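Local coordinates for penicillin-binding protein 2B (Streptococcus pneumoniae, PDB 2WAD) that probably forms peptide cross-links between adjacent glycan strands of cell-wall peptidoglycan as a transpeptidase of the elongasome, and binds penicillin, at residues G483-G488 / V574-S579; V540-H545 / T568-K573. One frame throughout, in Å; residues are numbered along the deposited sequence.

Contact 1: G483-G488 / V574-S579; sequences GEYGLG and VNISES. Unlike the reference sequence in segment 574-579: E578 (reference Asp).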
loop_
_atom_site.group_PDB
_atom_site.type_symbol
_atom_site.label_atom_id
_atom_site.label_comp_id
_atom_site.label_asym_id
_atom_site.label_seq_id
_atom_site.Cartn_x
_atom_site.Cartn_y
_atom_site.Cartn_z
ATOM N N GLY A 483 -4.860 19.974 -4.897
ATOM C CA GLY A 483 -5.075 18.696 -5.574
ATOM C C GLY A 483 -4.278 18.487 -6.855
ATOM O O GLY A 483 -3.849 17.364 -7.146
ATOM N N GLU A 484 -4.016 19.558 -7.607
ATOM C CA GLU A 484 -3.137 19.453 -8.780
ATOM C C GLU A 484 -1.719 18.975 -8.453
ATOM O O GLU A 484 -0.988 18.517 -9.340
ATOM C CB GLU A 484 -3.031 20.792 -9.503
ATOM C CG GLU A 484 -4.302 21.225 -10.233
ATOM C CD GLU A 484 -4.051 22.511 -10.999
ATOM O OE1 GLU A 484 -4.120 23.593 -10.397
ATOM O OE2 GLU A 484 -3.754 22.454 -12.202
ATOM N N TYR A 485 -1.328 19.103 -7.186
ATOM C CA TYR A 485 0.022 18.752 -6.765
ATOM C C TYR A 485 -0.026 17.498 -5.931
ATOM O O TYR A 485 1.013 17.008 -5.428
ATOM C CB TYR A 485 0.652 19.865 -5.955
ATOM C CG TYR A 485 1.184 21.037 -6.747
ATOM C CD1 TYR A 485 2.454 21.016 -7.296
ATOM C CD2 TYR A 485 0.457 22.225 -6.826
ATOM C CE1 TYR A 485 2.951 22.138 -8.003
ATOM C CE2 TYR A 485 0.951 23.337 -7.488
ATOM C CZ TYR A 485 2.200 23.299 -8.075
ATOM O OH TYR A 485 2.676 24.418 -8.757
ATOM N N GLY A 486 -1.243 16.972 -5.798
ATOM C CA GLY A 486 -1.472 15.758 -5.019
ATOM C C GLY A 486 -1.718 16.022 -3.549
ATOM O O GLY A 486 -1.768 15.109 -2.718
ATOM N N LEU A 487 -1.854 17.287 -3.194
ATOM C CA LEU A 487 -2.137 17.636 -1.801
ATOM C C LEU A 487 -3.661 17.588 -1.572
ATOM O O LEU A 487 -4.372 18.520 -1.934
ATOM C CB LEU A 487 -1.588 19.044 -1.516
ATOM C CG LEU A 487 -0.078 19.237 -1.772
ATOM C CD1 LEU A 487 0.361 20.671 -1.635
ATOM C CD2 LEU A 487 0.724 18.348 -0.811
ATOM N N GLY A 488 -4.170 16.513 -0.977
ATOM C CA GLY A 488 -5.615 16.357 -0.763
ATOM C C GLY A 488 -6.291 15.525 -1.844
ATOM O O GLY A 488 -7.498 15.360 -1.821
ATOM N N VAL A 574 -0.057 20.907 -13.972
ATOM C CA VAL A 574 -0.449 22.094 -13.217
ATOM C C VAL A 574 -0.659 23.285 -14.161
ATOM O O VAL A 574 0.171 23.555 -15.030
ATOM C CB VAL A 574 0.600 22.467 -12.114
ATOM C CG1 VAL A 574 0.156 23.745 -11.336
ATOM C CG2 VAL A 574 0.851 21.255 -11.154
ATOM N N ASN A 575 -1.748 24.022 -13.946
ATOM C CA ASN A 575 -2.211 25.074 -14.861
ATOM C C ASN A 575 -1.543 26.432 -14.656
ATOM O O ASN A 575 -2.214 27.464 -14.469
ATOM C CB ASN A 575 -3.742 25.216 -14.801
ATOM C CG ASN A 575 -4.276 26.112 -15.913
ATOM O OD1 ASN A 575 -3.682 26.172 -16.988
ATOM N ND2 ASN A 575 -5.361 26.834 -15.653
ATOM N N ILE A 576 -0.215 26.447 -14.674
ATOM C CA ILE A 576 0.479 27.727 -14.574
ATOM C C ILE A 576 1.486 27.768 -15.705
ATOM O O ILE A 576 1.926 26.724 -16.166
ATOM C CB ILE A 576 1.246 27.895 -13.251
ATOM C CG1 ILE A 576 2.235 26.729 -13.029
ATOM C CG2 ILE A 576 0.272 28.063 -12.119
ATOM C CD1 ILE A 576 2.998 26.818 -11.700
ATOM N N SER A 577 1.870 28.966 -16.132
ATOM C CA SER A 577 2.761 29.117 -17.280
ATOM C C SER A 577 4.158 28.588 -16.954
ATOM O O SER A 577 4.521 28.393 -15.790
ATOM C CB SER A 577 2.860 30.592 -17.671
ATOM O OG SER A 577 3.462 31.317 -16.611
ATOM N N GLU A 578 4.935 28.344 -17.998
ATOM C CA GLU A 578 6.325 27.969 -17.844
ATOM C C GLU A 578 7.133 28.984 -17.025
ATOM O O GLU A 578 8.029 28.618 -16.264
ATOM C CB GLU A 578 6.938 27.832 -19.237
ATOM C CG GLU A 578 8.280 27.157 -19.251
ATOM C CD GLU A 578 8.698 26.787 -20.654
ATOM O OE1 GLU A 578 7.945 27.119 -21.598
ATOM O OE2 GLU A 578 9.772 26.161 -20.805
ATOM N N SER A 579 6.845 30.267 -17.194
ATOM C CA SER A 579 7.636 31.298 -16.533
ATOM C C SER A 579 7.233 31.494 -15.065
ATOM O O SER A 579 8.070 31.825 -14.230
ATOM C CB SER A 579 7.618 32.606 -17.323
ATOM O OG SER A 579 6.305 33.113 -17.374
#

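Contact 2: V540-H545 / T568-K573; sequences VRLAPH and TKEINK. Unlike the reference sequence in segment 540-545: L542 (reference Val), H545 (reference Arg). Unlike the reference sequence in segment 568-573: T568 (reference Pro), K569 (reference Thr), I571 (reference Met).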
loop_
_atom_site.group_PDB
_atom_site.type_symbol
_atom_site.label_atom_id
_atom_site.label_comp_id
_atom_site.label_asym_id
_atom_site.label_seq_id
_atom_site.Cartn_x
_atom_site.Cartn_y
_atom_site.Cartn_z
ATOM N N VAL A 540 4.258 18.615 -14.354
ATOM C CA VAL A 540 3.659 17.341 -14.737
ATOM C C VAL A 540 3.728 16.309 -13.610
ATOM O O VAL A 540 4.771 15.755 -13.275
ATOM C CB VAL A 540 4.289 16.754 -16.012
ATOM C CG1 VAL A 540 3.709 15.366 -16.282
ATOM C CG2 VAL A 540 4.079 17.720 -17.189
ATOM N N ARG A 541 2.567 16.061 -13.028
ATOM C CA ARG A 541 2.474 15.248 -11.833
ATOM C C ARG A 541 2.402 13.781 -12.223
ATOM O O ARG A 541 1.651 13.410 -13.114
ATOM C CB ARG A 541 1.199 15.650 -11.130
ATOM C CG ARG A 541 0.901 14.897 -9.850
ATOM C CD ARG A 541 -0.363 15.536 -9.300
ATOM N NE ARG A 541 -0.920 14.651 -8.310
ATOM C CZ ARG A 541 -2.144 14.153 -8.335
ATOM N NH1 ARG A 541 -3.018 14.495 -9.264
ATOM N NH2 ARG A 541 -2.483 13.324 -7.362
ATOM N N LEU A 542 3.211 12.956 -11.575
ATOM C CA LEU A 542 3.387 11.571 -11.983
ATOM C C LEU A 542 2.961 10.638 -10.856
ATOM O O LEU A 542 3.209 10.915 -9.685
ATOM C CB LEU A 542 4.852 11.325 -12.327
ATOM C CG LEU A 542 5.514 12.051 -13.510
ATOM C CD1 LEU A 542 6.903 11.430 -13.772
ATOM C CD2 LEU A 542 4.668 11.994 -14.794
ATOM N N ALA A 543 2.267 9.553 -11.201
ATOM C CA ALA A 543 1.898 8.570 -10.202
ATOM C C ALA A 543 3.175 7.917 -9.694
ATOM O O ALA A 543 4.027 7.498 -10.487
ATOM C CB ALA A 543 0.967 7.505 -10.794
ATOM N N PRO A 544 3.294 7.792 -8.362
ATOM C CA PRO A 544 4.411 7.078 -7.764
ATOM C C PRO A 544 4.192 5.583 -7.939
ATOM O O PRO A 544 3.060 5.112 -7.886
ATOM C CB PRO A 544 4.366 7.472 -6.278
ATOM C CG PRO A 544 3.155 8.299 -6.081
ATOM C CD PRO A 544 2.346 8.301 -7.361
ATOM N N HIS A 545 5.256 4.850 -8.243
ATOM C CA HIS A 545 5.089 3.428 -8.480
ATOM C C HIS A 545 6.251 2.721 -7.791
ATOM O O HIS A 545 7.404 3.151 -7.917
ATOM C CB HIS A 545 4.913 3.062 -9.972
ATOM C CG HIS A 545 6.062 3.430 -10.864
ATOM N ND1 HIS A 545 7.062 2.540 -11.191
ATOM C CD2 HIS A 545 6.335 4.568 -11.543
ATOM C CE1 HIS A 545 7.918 3.126 -12.010
ATOM N NE2 HIS A 545 7.501 4.361 -12.233
ATOM N N THR A 568 5.761 5.252 -17.280
ATOM C CA THR A 568 5.504 6.448 -16.499
ATOM C C THR A 568 4.076 6.932 -16.741
ATOM O O THR A 568 3.628 6.956 -17.880
ATOM C CB THR A 568 6.475 7.544 -16.909
ATOM O OG1 THR A 568 7.787 7.165 -16.485
ATOM C CG2 THR A 568 6.078 8.855 -16.263
ATOM N N LYS A 569 3.372 7.351 -15.696
ATOM C CA LYS A 569 1.975 7.716 -15.877
ATOM C C LYS A 569 1.703 9.157 -15.481
ATOM O O LYS A 569 1.773 9.495 -14.305
ATOM C CB LYS A 569 1.073 6.772 -15.077
ATOM C CG LYS A 569 -0.403 6.839 -15.458
ATOM C CD LYS A 569 -1.257 6.070 -14.455
ATOM C CE LYS A 569 -0.818 4.607 -14.321
ATOM N NZ LYS A 569 -1.558 3.904 -13.227
ATOM N N GLU A 570 1.398 9.997 -16.466
ATOM C CA GLU A 570 1.074 11.397 -16.234
ATOM C C GLU A 570 -0.381 11.544 -15.799
ATOM O O GLU A 570 -1.276 10.998 -16.455
ATOM C CB GLU A 570 1.325 12.229 -17.491
ATOM C CG GLU A 570 2.752 12.182 -17.946
ATOM C CD GLU A 570 2.993 11.167 -19.043
ATOM O OE1 GLU A 570 2.168 10.247 -19.219
ATOM O OE2 GLU A 570 4.019 11.304 -19.737
ATOM N N ILE A 571 -0.610 12.261 -14.699
ATOM C CA ILE A 571 -1.943 12.386 -14.111
ATOM C C ILE A 571 -2.629 13.699 -14.505
ATOM O O ILE A 571 -3.837 13.737 -14.770
ATOM C CB ILE A 571 -1.905 12.283 -12.562
ATOM C CG1 ILE A 571 -1.265 10.956 -12.126
ATOM C CG2 ILE A 571 -3.321 12.408 -11.950
ATOM C CD1 ILE A 571 -1.257 10.729 -10.610
ATOM N N ASN A 572 -1.848 14.776 -14.513
ATOM C CA ASN A 572 -2.306 16.103 -14.914
ATOM C C ASN A 572 -1.098 17.012 -15.080
ATOM O O ASN A 572 0.018 16.635 -14.713
ATOM C CB ASN A 572 -3.247 16.702 -13.869
ATOM C CG ASN A 572 -2.588 16.864 -12.507
ATOM O OD1 ASN A 572 -2.385 15.884 -11.807
ATOM N ND2 ASN A 572 -2.273 18.098 -12.123
ATOM N N LYS A 573 -1.333 18.202 -15.629
ATOM C CA LYS A 573 -0.296 19.224 -15.729
ATOM C C LYS A 573 -0.811 20.417 -14.960
ATOM O O LYS A 573 -1.888 20.884 -15.285
ATOM C CB LYS A 573 -0.082 19.662 -17.178
ATOM C CG LYS A 573 1.200 20.443 -17.369
ATOM C CD LYS A 573 1.326 21.045 -18.765
ATOM C CE LYS A 573 2.689 21.685 -18.961
ATOM N NZ LYS A 573 2.965 22.609 -17.833
HETATM O O HOH W 1 4.377 7.040 -12.994
HETATM O O HOH W 2 8.273 4.553 -14.843
#

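Contact 1: G483-G488 / V574-S579
E484 and Y485 meet V574 and N575 through similar first torsions. In E484, CG is anti to the carbonyl carbon (chi1 -70°) and the chain runs on extended to CD. In Y485, CG takes the same position (chi1 -78°), and the phenol end nears V574. E484 OE2 accepts a bent hydrogen bond from N575 N at 3.1 Å. The N-H comes from the syn side, somewhat out of the carboxylate plane. The same oxygen lies 3.5 Å from V574 CA.

Both methyls of V574 lie on one side of the Y485 ring. Its CG2 sits over the face, 4.0 Å from the ring centroid and offset toward the rim, a CH-pi contact. Its CG1 lies toward the phenol end and touches CZ of Y485 at 3.9 Å. I576 CD1 approaches Y485 OH at 3.8 Å. That hydroxyl is hydrogen-bonded to S394 OG, so the polar end of this buried residue is satisfied.

G486, with positive phi, ends helix 471-484 in a Schellman motif. S577 OG caps D580 N at the start of helix 578-593. The contact therefore joins one helix end to the linker before the next. E484 OE1 lies close to E398 OE1, so the pair may favour a proton on one of them. The N575 N-H would partly offset the charge on E484.

Contact 2: V540-H545 / T568-K573
V540-L542 and E570-K573 run antiparallel, with strand axes 154° apart and 4.9 Å at closest approach. V540 with K573 and L542 with E570 are non-hydrogen-bonded pairs. Between them, R541 faces two residues. Its O accepts from I571 N at 3.0 Å, and its N donates to N572 O at 3.1 Å. I571 has near-helical backbone angles and N572 is extended, which makes a classic beta bulge. Beyond it, A543 N donates to K569 O. A water then takes over, donating to A543 O and accepting from K569 N.

R541 is extended, with CG anti to the backbone N (chi1 179°). Its NH1 donates to N572 OD1 at 3.0 Å. The oxygen lies at the guanidinium edge, close to its plane, while the donor is tilted out of the amide's carbonyl plane. I571 CD1 sits over the centre of one guanidinium face, and I571 CG2 is 3.4 Å from NH1. The bulge thus brings two consecutive side chains to one arginine. Q530 OE1 takes a further bond from NH2. I571 CD1 also touches A543 CB at 3.9 Å.

On the other face, E570 CG touches both V540 CG1 and L542 CD2, at 3.7 Å each. L542 and E570 lie side by side. L542 CD1 meets T568 CG2. At the far end a second water lies between H545 NE2, by a weak bond, and T568 OG1.

The arrangement is a two-stranded antiparallel ribbon with a classic bulge. It lies in the transpeptidase domain, away from the active-site serine and the zinc site, and packs against helix 525-536.

The first segment met from the N terminus is 483-488, at the end of helix 471-484. The chain then passes through helices 509-515 and 525-536 to 540-545. Contact 2 closes the shorter loop, which holds strands 547-553 and 559-565. Strand 570-573 leads straight into 574-579, where contact 1 closes the longer loop. Contact 2 is therefore wholly enclosed by contact 1, and the two do not cross. They also meet in space: N572 ND2 probably donates to E484 O, at 3.1 Å. Together they tie the end of helix 471-484 to the two-stranded ribbon and to the approach to helix 578-593.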